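Local coordinates for protein putative phosphosugar isomerase (Silicibacter pomeroyi DSS-3, PDB 3FJ1) that is of unknown function but probably binds phosphosugars or related carbohydrate derivatives through its two SIS domains, perhaps as an isomerase or aminotransferase, at residues 241-245 against 273-277; 255-261 against 283-288; 19-23 against 157-162; 175-180 against 302-307. One frame throughout, in Å; residues are numbered along the deposited sequence.

Contact 1 (241-245 against 273-277)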
# COMPACT_ATOMS: atom_id res chain seq x y z
N ALA A 241 -8.59 -9.82 7.55
CA ALA A 241 -9.94 -9.26 7.50
C ALA A 241 -10.42 -9.03 6.07
O ALA A 241 -11.59 -8.74 5.85
CB ALA A 241 -9.98 -7.95 8.27
N GLU A 242 -9.51 -9.07 5.09
CA GLU A 242 -9.88 -8.87 3.70
C GLU A 242 -9.73 -10.08 2.82
O GLU A 242 -10.30 -10.12 1.72
CB GLU A 242 -9.01 -7.75 3.12
CG GLU A 242 -9.15 -6.44 3.88
CD GLU A 242 -10.54 -5.82 3.80
OE1 GLU A 242 -11.34 -6.17 2.89
OE2 GLU A 242 -10.85 -4.98 4.67
N VAL A 243 -8.98 -11.08 3.28
CA VAL A 243 -8.63 -12.23 2.42
C VAL A 243 -9.84 -12.99 1.88
O VAL A 243 -9.81 -13.49 0.75
CB VAL A 243 -7.64 -13.18 3.12
CG1 VAL A 243 -8.30 -13.88 4.32
CG2 VAL A 243 -7.09 -14.17 2.14
N LEU A 244 -10.92 -13.07 2.66
CA LEU A 244 -12.11 -13.78 2.20
C LEU A 244 -13.05 -12.92 1.32
O LEU A 244 -14.08 -13.40 0.89
CB LEU A 244 -12.89 -14.31 3.41
CG LEU A 244 -12.12 -15.32 4.26
CD1 LEU A 244 -12.93 -15.69 5.49
CD2 LEU A 244 -11.72 -16.55 3.44
N HIS A 245 -12.67 -11.68 1.02
CA HIS A 245 -13.49 -10.78 0.20
C HIS A 245 -12.76 -10.24 -1.03
O HIS A 245 -13.24 -9.28 -1.63
CB HIS A 245 -13.89 -9.57 1.06
CG HIS A 245 -14.43 -9.97 2.39
ND1 HIS A 245 -15.74 -10.35 2.58
CD2 HIS A 245 -13.81 -10.12 3.59
CE1 HIS A 245 -15.92 -10.70 3.84
NE2 HIS A 245 -14.76 -10.56 4.48
N ILE A 273 -9.84 -16.22 11.56
CA ILE A 273 -9.86 -16.31 10.09
C ILE A 273 -9.01 -17.49 9.61
O ILE A 273 -9.40 -18.17 8.67
CB ILE A 273 -9.40 -15.00 9.43
CG1 ILE A 273 -10.41 -13.90 9.71
CG2 ILE A 273 -9.15 -15.22 7.90
CD1 ILE A 273 -11.74 -14.05 8.98
N ALA A 274 -7.88 -17.74 10.27
CA ALA A 274 -7.00 -18.84 9.89
C ALA A 274 -7.80 -20.14 10.00
O ALA A 274 -7.79 -20.98 9.09
CB ALA A 274 -5.75 -18.86 10.78
N ASP A 275 -8.52 -20.28 11.10
CA ASP A 275 -9.35 -21.46 11.29
C ASP A 275 -10.50 -21.58 10.27
O ASP A 275 -10.76 -22.68 9.80
CB ASP A 275 -9.90 -21.52 12.73
CG ASP A 275 -8.85 -22.00 13.73
OD1 ASP A 275 -7.83 -22.59 13.33
OD2 ASP A 275 -9.06 -21.83 14.95
N GLN A 276 -11.14 -20.46 9.91
CA GLN A 276 -12.24 -20.45 8.94
C GLN A 276 -11.76 -20.94 7.57
O GLN A 276 -12.45 -21.72 6.88
CB GLN A 276 -12.83 -19.04 8.78
CG GLN A 276 -13.74 -18.58 9.91
CD GLN A 276 -14.24 -17.16 9.71
OE1 GLN A 276 -14.48 -16.72 8.57
NE2 GLN A 276 -14.34 -16.41 10.81
N ILE A 277 -10.56 -20.47 7.21
CA ILE A 277 -9.92 -20.86 5.96
C ILE A 277 -9.62 -22.38 5.99
O ILE A 277 -9.95 -23.12 5.03
CB ILE A 277 -8.67 -20.01 5.68
CG1 ILE A 277 -9.04 -18.53 5.48
CG2 ILE A 277 -7.94 -20.56 4.45
CD1 ILE A 277 -7.86 -17.62 5.50
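Leu244 and Ile277 mark the closest approach of the two backbones, 8.3 Å between their CA atoms, so the loop 241-245 and the helical turn 273-277 meet through side chains alone. This is a loop-on-helix contact of the second SIS domain, an alpha/beta fold in which helices cover a parallel five-stranded sheet; the loop follows strand 235-239, outermost in this chain's sheet, and the turn belongs to helix 267-279, which packs on the sheet. Within the loop, His245 N bonds to Glu242 O at 2.9 Å, a tight turn from which Val243 and Leu244 both reach for the helix.

Val243 turns CG1 into the notch between Ile273 and Ile277, one helical turn apart, meeting Ile273 CG2 at 3.9 Å and Ile277 CD1 at the same distance. Its chi1 of 68° sets CG1 between the backbone N and the carbonyl carbon, a costly rotamer for valine that brings this branch to the helix. The approach to Ile277 is tip to tip, whereas Val243 and Ile273 slide past each other. Branched aliphatic residues suit the place, since Val243 and Ile277 also share Leu211 of strand 208-212 beneath them.

Leu244 closes the outer side with two different methyls. CD2 lies 3.9 Å from Ile277 CG1, deeper in the contact. On the other side of the loop, Glu242 forms a salt bridge with Arg51 of the second subunit, so the same turn also touches that subunit. Leu244 CD1 meets Ile273 CD1 tip to tip at 4.0 Å and rests 3.6 Å from Gln276 OE1, the amide oxygen at the contact's margin.

Contact 2 (255-261 against 283-288); sequences FPVLGFA and TVFATT
Val257 and Val284 sit side by side in adjacent parallel strands, 257-259 and 284-286, whose directions differ by 19°. With helix 267-279 between them they form a beta-alpha-beta unit of the second SIS domain.

Backbone bonds come first, alternating as parallel pairing demands. Val257 gives its N-H to Thr283 O and receives Phe285 N on its own carbonyl. Gly259 repeats the pattern two residues on: its N gives to Phe285 O at 2.8 Å, nearly straight at 174°, and its O receives Thr287 N. A water extends the series, donating to Phe255 O and accepting from Thr283 N. CA-H groups add weaker contacts, such as Ala286 CA to Gly259 O at 3.3 Å.

At Ala261 a side chain takes over: Thr287 OG1 accepts Ala261 N at 2.8 Å. Its chi1 of 64° swings OG1 between the backbone N and carbonyl carbon, toward the neighbouring strand. A valine here would probably leave Ala261 N without this acceptor and loosen the join at Ala261 and Thr287.

Apolar contacts divide by face. Val257 CB touches Val284 CG1 at 4.1 Å on the side where Val284 meets helix 267-279; Leu258 and Phe285 point the other way, to Met198 of helix 196-204. Phe285 turns a ring edge to Val257 O. Gly259 suits its place because a CB would press against Ala286. At the far end Ala261 CB meets Thr288 CG2 at 3.6 Å.

Two buried carbonyls, Ala261 O and Thr287 O, converge there; Arg301 bonds to the first and weakly to the second, so its positive charge probably offsets their mutual repulsion.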
# COMPACT_ATOMS: atom_id res chain seq x y z
N PHE A 255 -3.12 -23.13 -2.51
CA PHE A 255 -1.77 -22.90 -2.02
C PHE A 255 -1.74 -22.72 -0.50
O PHE A 255 -2.77 -22.33 0.10
CB PHE A 255 -1.14 -21.71 -2.72
CG PHE A 255 -1.01 -21.90 -4.20
CD1 PHE A 255 -0.16 -22.88 -4.71
CD2 PHE A 255 -1.73 -21.12 -5.09
CE1 PHE A 255 -0.04 -23.07 -6.08
CE2 PHE A 255 -1.61 -21.30 -6.46
CZ PHE A 255 -0.78 -22.29 -6.96
N PRO A 256 -0.58 -23.00 0.13
CA PRO A 256 -0.49 -22.86 1.58
C PRO A 256 -0.67 -21.40 2.03
O PRO A 256 -0.28 -20.44 1.33
CB PRO A 256 0.95 -23.31 1.91
CG PRO A 256 1.44 -24.02 0.73
CD PRO A 256 0.69 -23.48 -0.45
N VAL A 257 -1.26 -21.26 3.22
CA VAL A 257 -1.54 -19.96 3.80
C VAL A 257 -0.78 -19.87 5.12
O VAL A 257 -0.79 -20.80 5.92
CB VAL A 257 -3.06 -19.81 4.05
CG1 VAL A 257 -3.38 -18.47 4.70
CG2 VAL A 257 -3.83 -20.00 2.73
N LEU A 258 -0.08 -18.75 5.33
CA LEU A 258 0.68 -18.55 6.54
C LEU A 258 0.17 -17.30 7.27
O LEU A 258 0.32 -16.18 6.76
CB LEU A 258 2.14 -18.35 6.17
CG LEU A 258 3.22 -18.53 7.23
CD1 LEU A 258 4.60 -18.23 6.61
CD2 LEU A 258 3.01 -17.79 8.54
N GLY A 259 -0.42 -17.49 8.44
CA GLY A 259 -0.92 -16.39 9.24
C GLY A 259 0.09 -15.89 10.27
O GLY A 259 0.45 -16.62 11.19
N PHE A 260 0.53 -14.65 10.07
CA PHE A 260 1.43 -13.94 10.98
C PHE A 260 0.61 -13.36 12.13
O PHE A 260 -0.10 -12.37 11.96
CB PHE A 260 2.23 -12.86 10.26
CG PHE A 260 3.32 -13.43 9.38
CD1 PHE A 260 4.53 -13.76 9.93
CD2 PHE A 260 3.13 -13.64 8.02
CE1 PHE A 260 5.55 -14.27 9.13
CE2 PHE A 260 4.13 -14.13 7.22
CZ PHE A 260 5.33 -14.45 7.75
N ALA A 261 0.70 -14.03 13.28
CA ALA A 261 0.02 -13.59 14.52
C ALA A 261 1.03 -13.19 15.61
O ALA A 261 1.86 -14.00 16.02
CB ALA A 261 -0.90 -14.70 15.05
N THR A 283 -4.88 -25.49 3.23
CA THR A 283 -3.71 -25.79 4.03
C THR A 283 -3.27 -24.48 4.68
O THR A 283 -2.78 -23.59 4.00
CB THR A 283 -2.59 -26.31 3.15
OG1 THR A 283 -3.05 -27.50 2.52
CG2 THR A 283 -1.37 -26.60 3.99
N VAL A 284 -3.51 -24.37 5.98
CA VAL A 284 -3.25 -23.15 6.72
C VAL A 284 -2.41 -23.38 7.97
O VAL A 284 -2.64 -24.35 8.73
CB VAL A 284 -4.58 -22.48 7.13
CG1 VAL A 284 -4.31 -21.07 7.71
CG2 VAL A 284 -5.54 -22.43 5.95
N PHE A 285 -1.43 -22.50 8.17
CA PHE A 285 -0.52 -22.50 9.31
C PHE A 285 -0.60 -21.12 9.96
O PHE A 285 -0.83 -20.11 9.27
CB PHE A 285 0.91 -22.75 8.84
CG PHE A 285 1.10 -24.04 8.06
CD1 PHE A 285 0.88 -24.10 6.68
CD2 PHE A 285 1.55 -25.17 8.71
CE1 PHE A 285 1.08 -25.28 5.98
CE2 PHE A 285 1.75 -26.34 8.02
CZ PHE A 285 1.52 -26.38 6.65
N ALA A 286 -0.41 -21.03 11.27
CA ALA A 286 -0.43 -19.70 11.92
C ALA A 286 0.48 -19.68 13.12
O ALA A 286 0.61 -20.69 13.79
CB ALA A 286 -1.84 -19.28 12.29
N THR A 287 1.10 -18.52 13.41
CA THR A 287 2.10 -18.37 14.49
C THR A 287 1.41 -18.05 15.83
O THR A 287 1.71 -17.04 16.45
CB THR A 287 3.14 -17.27 14.18
OG1 THR A 287 2.48 -16.00 14.11
CG2 THR A 287 3.88 -17.50 12.80
N THR A 288 0.51 -18.92 16.25
CA THR A 288 -0.24 -18.73 17.47
C THR A 288 -0.84 -20.05 17.92
O THR A 288 -1.27 -20.87 17.11
CB THR A 288 -1.36 -17.68 17.31
OG1 THR A 288 -2.24 -17.75 18.44
CG2 THR A 288 -2.16 -17.91 16.03
O HOH W 1 -4.49 -24.65 0.62

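Contact 3 (19-23 against 157-162)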
# COMPACT_ATOMS: atom_id res chain seq x y z
N ALA A 19 23.75 -8.40 15.18
CA ALA A 19 23.56 -7.12 14.51
C ALA A 19 22.65 -6.26 15.38
O ALA A 19 22.92 -5.09 15.62
CB ALA A 19 22.93 -7.32 13.12
N VAL A 20 21.52 -6.83 15.83
CA VAL A 20 20.63 -6.13 16.75
C VAL A 20 21.36 -5.72 18.03
O VAL A 20 21.17 -4.63 18.55
CB VAL A 20 19.36 -6.98 17.04
CG1 VAL A 20 18.51 -6.35 18.13
CG2 VAL A 20 18.54 -7.16 15.73
N GLN A 21 22.22 -6.60 18.54
CA GLN A 21 23.01 -6.29 19.73
C GLN A 21 23.91 -5.09 19.48
O GLN A 21 23.98 -4.21 20.33
CB GLN A 21 23.84 -7.49 20.20
CG GLN A 21 24.54 -7.29 21.54
CD GLN A 21 23.55 -7.03 22.65
OE1 GLN A 21 23.42 -5.89 23.13
NE2 GLN A 21 22.79 -8.04 23.00
N ARG A 22 24.54 -5.02 18.31
CA ARG A 22 25.41 -3.88 18.00
C ARG A 22 24.62 -2.59 17.91
O ARG A 22 25.06 -1.58 18.39
CB ARG A 22 26.21 -4.10 16.71
CG ARG A 22 27.28 -5.16 16.86
CD ARG A 22 28.17 -5.27 15.65
NE ARG A 22 28.89 -6.54 15.70
CZ ARG A 22 28.41 -7.69 15.23
NH1 ARG A 22 27.20 -7.76 14.67
NH2 ARG A 22 29.14 -8.79 15.32
N LEU A 23 23.43 -2.66 17.31
CA LEU A 23 22.55 -1.50 17.20
C LEU A 23 22.11 -1.04 18.60
O LEU A 23 22.16 0.13 18.91
CB LEU A 23 21.34 -1.84 16.31
CG LEU A 23 20.26 -0.77 16.25
CD1 LEU A 23 20.80 0.58 15.77
CD2 LEU A 23 19.13 -1.33 15.40
N VAL A 157 15.35 -6.13 9.71
CA VAL A 157 15.26 -6.28 11.18
C VAL A 157 15.82 -5.08 11.90
O VAL A 157 15.13 -4.51 12.74
CB VAL A 157 15.86 -7.61 11.67
CG1 VAL A 157 15.87 -7.66 13.19
CG2 VAL A 157 15.05 -8.81 11.10
N THR A 158 17.04 -4.67 11.57
CA THR A 158 17.68 -3.53 12.24
C THR A 158 16.99 -2.19 11.96
O THR A 158 16.93 -1.33 12.84
CB THR A 158 19.19 -3.41 11.92
OG1 THR A 158 19.40 -3.25 10.51
CG2 THR A 158 19.97 -4.64 12.44
N SER A 159 16.47 -2.01 10.75
CA SER A 159 15.69 -0.79 10.43
C SER A 159 14.49 -0.68 11.38
O SER A 159 14.21 0.39 11.98
CB SER A 159 15.24 -0.78 8.97
OG SER A 159 16.34 -0.60 8.06
N ALA A 160 13.74 -1.78 11.50
CA ALA A 160 12.60 -1.80 12.36
C ALA A 160 12.99 -1.60 13.82
O ALA A 160 12.35 -0.82 14.52
CB ALA A 160 11.76 -3.10 12.15
N VAL A 161 14.06 -2.26 14.27
CA VAL A 161 14.51 -2.11 15.64
C VAL A 161 14.92 -0.67 15.94
O VAL A 161 14.50 -0.12 16.98
CB VAL A 161 15.65 -3.09 15.99
CG1 VAL A 161 16.28 -2.72 17.30
CG2 VAL A 161 15.08 -4.53 16.03
N ALA A 162 15.67 -0.05 15.03
CA ALA A 162 16.06 1.36 15.17
C ALA A 162 14.84 2.26 15.36
O ALA A 162 14.83 3.13 16.26
CB ALA A 162 16.92 1.83 14.00
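Thr158 O accepts the helical bond from Ala162 N at 2.8 Å while Leu23 CD2 lies against it, 3.4 Å away. The methyl therefore covers a backbone carbonyl that already has its partner, and no polar group is left wanting by being buried under it. Leu23 CG stands anti to the backbone N (chi1 173°), which carries the side chain across to the facing helix; there CD2 enters the groove formed by Thr158, Val161 and Ala162. It approaches Val161 CG1 to 3.7 Å, the two side chains sliding past each other in opposite directions, and Ala162 CB to 4.1 Å. Alanine is small enough to let the leucine reach the helix backbone.

The two helices, 8-41 and 153-171, run in the same general direction, their short segments 9.9 Å apart at the axes and crossing at -31°. Helix 8-41 thus packs along a helix of the first SIS domain, whose parallel sheet is flanked by helices in the usual way of this family.

One turn back along the first helix, Val20 CG2 meets Val157 CG1 at 3.7 Å, the side chains crossing at about a right angle. Leu187 of helix 183-191 touches both valines. Thr158 splits its two branches: OG1 turns back to bond with Lys154 O in its own helix, leaving CG2 as an apolar surface against Ala19 CB at 4.1 Å.

Contact 4 (175-180 against 302-307)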
# COMPACT_ATOMS: atom_id res chain seq x y z
N GLY A 175 8.29 -1.05 29.05
CA GLY A 175 7.98 -2.43 28.63
C GLY A 175 8.56 -2.70 27.25
O GLY A 175 9.19 -3.75 26.99
N LEU A 176 8.35 -1.75 26.34
CA LEU A 176 8.93 -1.88 25.01
C LEU A 176 10.47 -1.86 25.03
O LEU A 176 11.10 -2.64 24.31
CB LEU A 176 8.39 -0.80 24.07
CG LEU A 176 8.89 -0.87 22.62
CD1 LEU A 176 8.77 -2.29 22.00
CD2 LEU A 176 8.16 0.18 21.81
N ARG A 177 11.08 -0.95 25.82
CA ARG A 177 12.55 -0.88 25.94
C ARG A 177 13.09 -2.21 26.46
O ARG A 177 14.14 -2.67 26.00
CB ARG A 177 13.00 0.24 26.87
CG ARG A 177 12.98 1.67 26.35
CD ARG A 177 12.98 2.63 27.59
NE ARG A 177 13.29 4.00 27.25
CZ ARG A 177 12.98 5.06 27.99
NH1 ARG A 177 12.27 4.95 29.12
NH2 ARG A 177 13.35 6.25 27.58
N ALA A 178 12.38 -2.84 27.38
CA ALA A 178 12.83 -4.13 27.95
C ALA A 178 12.79 -5.22 26.92
O ALA A 178 13.73 -6.02 26.83
CB ALA A 178 11.96 -4.53 29.16
N ALA A 179 11.69 -5.28 26.15
CA ALA A 179 11.56 -6.25 25.07
C ALA A 179 12.66 -6.05 24.02
O ALA A 179 13.27 -7.01 23.57
CB ALA A 179 10.21 -6.14 24.42
N LEU A 180 12.87 -4.81 23.62
CA LEU A 180 13.94 -4.49 22.66
C LEU A 180 15.29 -5.00 23.18
O LEU A 180 16.08 -5.58 22.42
CB LEU A 180 14.01 -2.98 22.41
CG LEU A 180 12.87 -2.39 21.57
CD1 LEU A 180 12.77 -0.83 21.77
CD2 LEU A 180 12.99 -2.80 20.04
N SER A 302 8.17 -12.19 22.26
CA SER A 302 9.23 -11.22 22.55
C SER A 302 9.15 -10.43 23.87
O SER A 302 10.14 -9.83 24.27
CB SER A 302 9.30 -10.22 21.40
OG SER A 302 8.24 -9.31 21.47
N GLY A 303 7.99 -10.44 24.53
CA GLY A 303 7.76 -9.60 25.70
C GLY A 303 6.89 -8.38 25.45
O GLY A 303 6.44 -7.74 26.40
N HIS A 304 6.65 -8.04 24.18
CA HIS A 304 5.83 -6.86 23.84
C HIS A 304 5.19 -7.04 22.46
O HIS A 304 5.81 -7.55 21.53
CB HIS A 304 6.69 -5.58 23.83
CG HIS A 304 5.91 -4.31 23.83
ND1 HIS A 304 5.35 -3.78 22.68
CD2 HIS A 304 5.59 -3.45 24.83
CE1 HIS A 304 4.71 -2.66 22.98
NE2 HIS A 304 4.85 -2.44 24.28
N ALA A 305 3.93 -6.61 22.35
CA ALA A 305 3.18 -6.67 21.11
C ALA A 305 3.95 -6.15 19.91
O ALA A 305 3.90 -6.74 18.83
CB ALA A 305 1.90 -5.85 21.24
N LEU A 306 4.67 -5.03 20.07
CA LEU A 306 5.29 -4.39 18.91
C LEU A 306 6.60 -5.03 18.41
O LEU A 306 7.00 -4.82 17.28
CB LEU A 306 5.49 -2.89 19.19
CG LEU A 306 4.17 -2.11 19.31
CD1 LEU A 306 4.42 -0.64 19.69
CD2 LEU A 306 3.40 -2.24 18.00
N THR A 307 7.29 -5.78 19.26
CA THR A 307 8.50 -6.48 18.88
C THR A 307 8.20 -7.90 18.38
O THR A 307 9.02 -8.50 17.69
CB THR A 307 9.55 -6.50 20.05
OG1 THR A 307 8.86 -6.72 21.29
CG2 THR A 307 10.30 -5.13 20.14
O HOH W 2 8.75 -6.10 28.13
O HOH W 3 12.58 -9.62 23.09
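Leu176 lies across one face of the His304 imidazole, with CB 4.0 Å from the ring centroid and only 17° off the ring normal, a CH-pi contact. The two side chains cross at about a right angle, and Leu176 CD1 continues over the same ring. Imidazole rotation is set largely by Leu306 N, which bonds to His304 ND1 at 3.0 Å in the ring plane. With an alanine in place of the histidine, Leu306 N would probably be left without that acceptor and the flank of Leu176 uncovered.

Next to the ring, Ala179 CB rests against both His304 CB at 3.6 Å and Thr307 OG1 at 3.5 Å; a methyl suits so close an approach. These contacts join helix 174-181, next in the chain after helix 153-171, to the loop of the second SIS domain that leads into helix 308-326. Gly303, with positive phi (104°), takes this loop through a turn where a CB would strike the preceding carbonyl.

Thr307 holds CG2 toward two leucines of the helix, obliquely to each: Leu180 CD2 at 3.6 Å and Leu176 CD1 at 3.7 Å. Beside the nearest backbone approach, a water donates to both Ala179 O and Ser302 O.

From the N terminus, the long helix 8-41 is followed by the strands and helices of the first parallel sheet, and contact 3 closes that loop by bringing helix 153-171 back against it. Contact 4 opens soon after, on the next helix, and touches contact 3 through Leu180 and Val161; its loop closes only at 302-307, after all five strands of the second parallel sheet. Contacts 1 and 2 are both nested within it. Those two cross, since strand 257-259 lies between the halves of contact 1 and helix 267-279 between the halves of contact 2; they meet where Ile277 packs on Val284. Contact 4 thus links the helices beside the first sheet to the second domain.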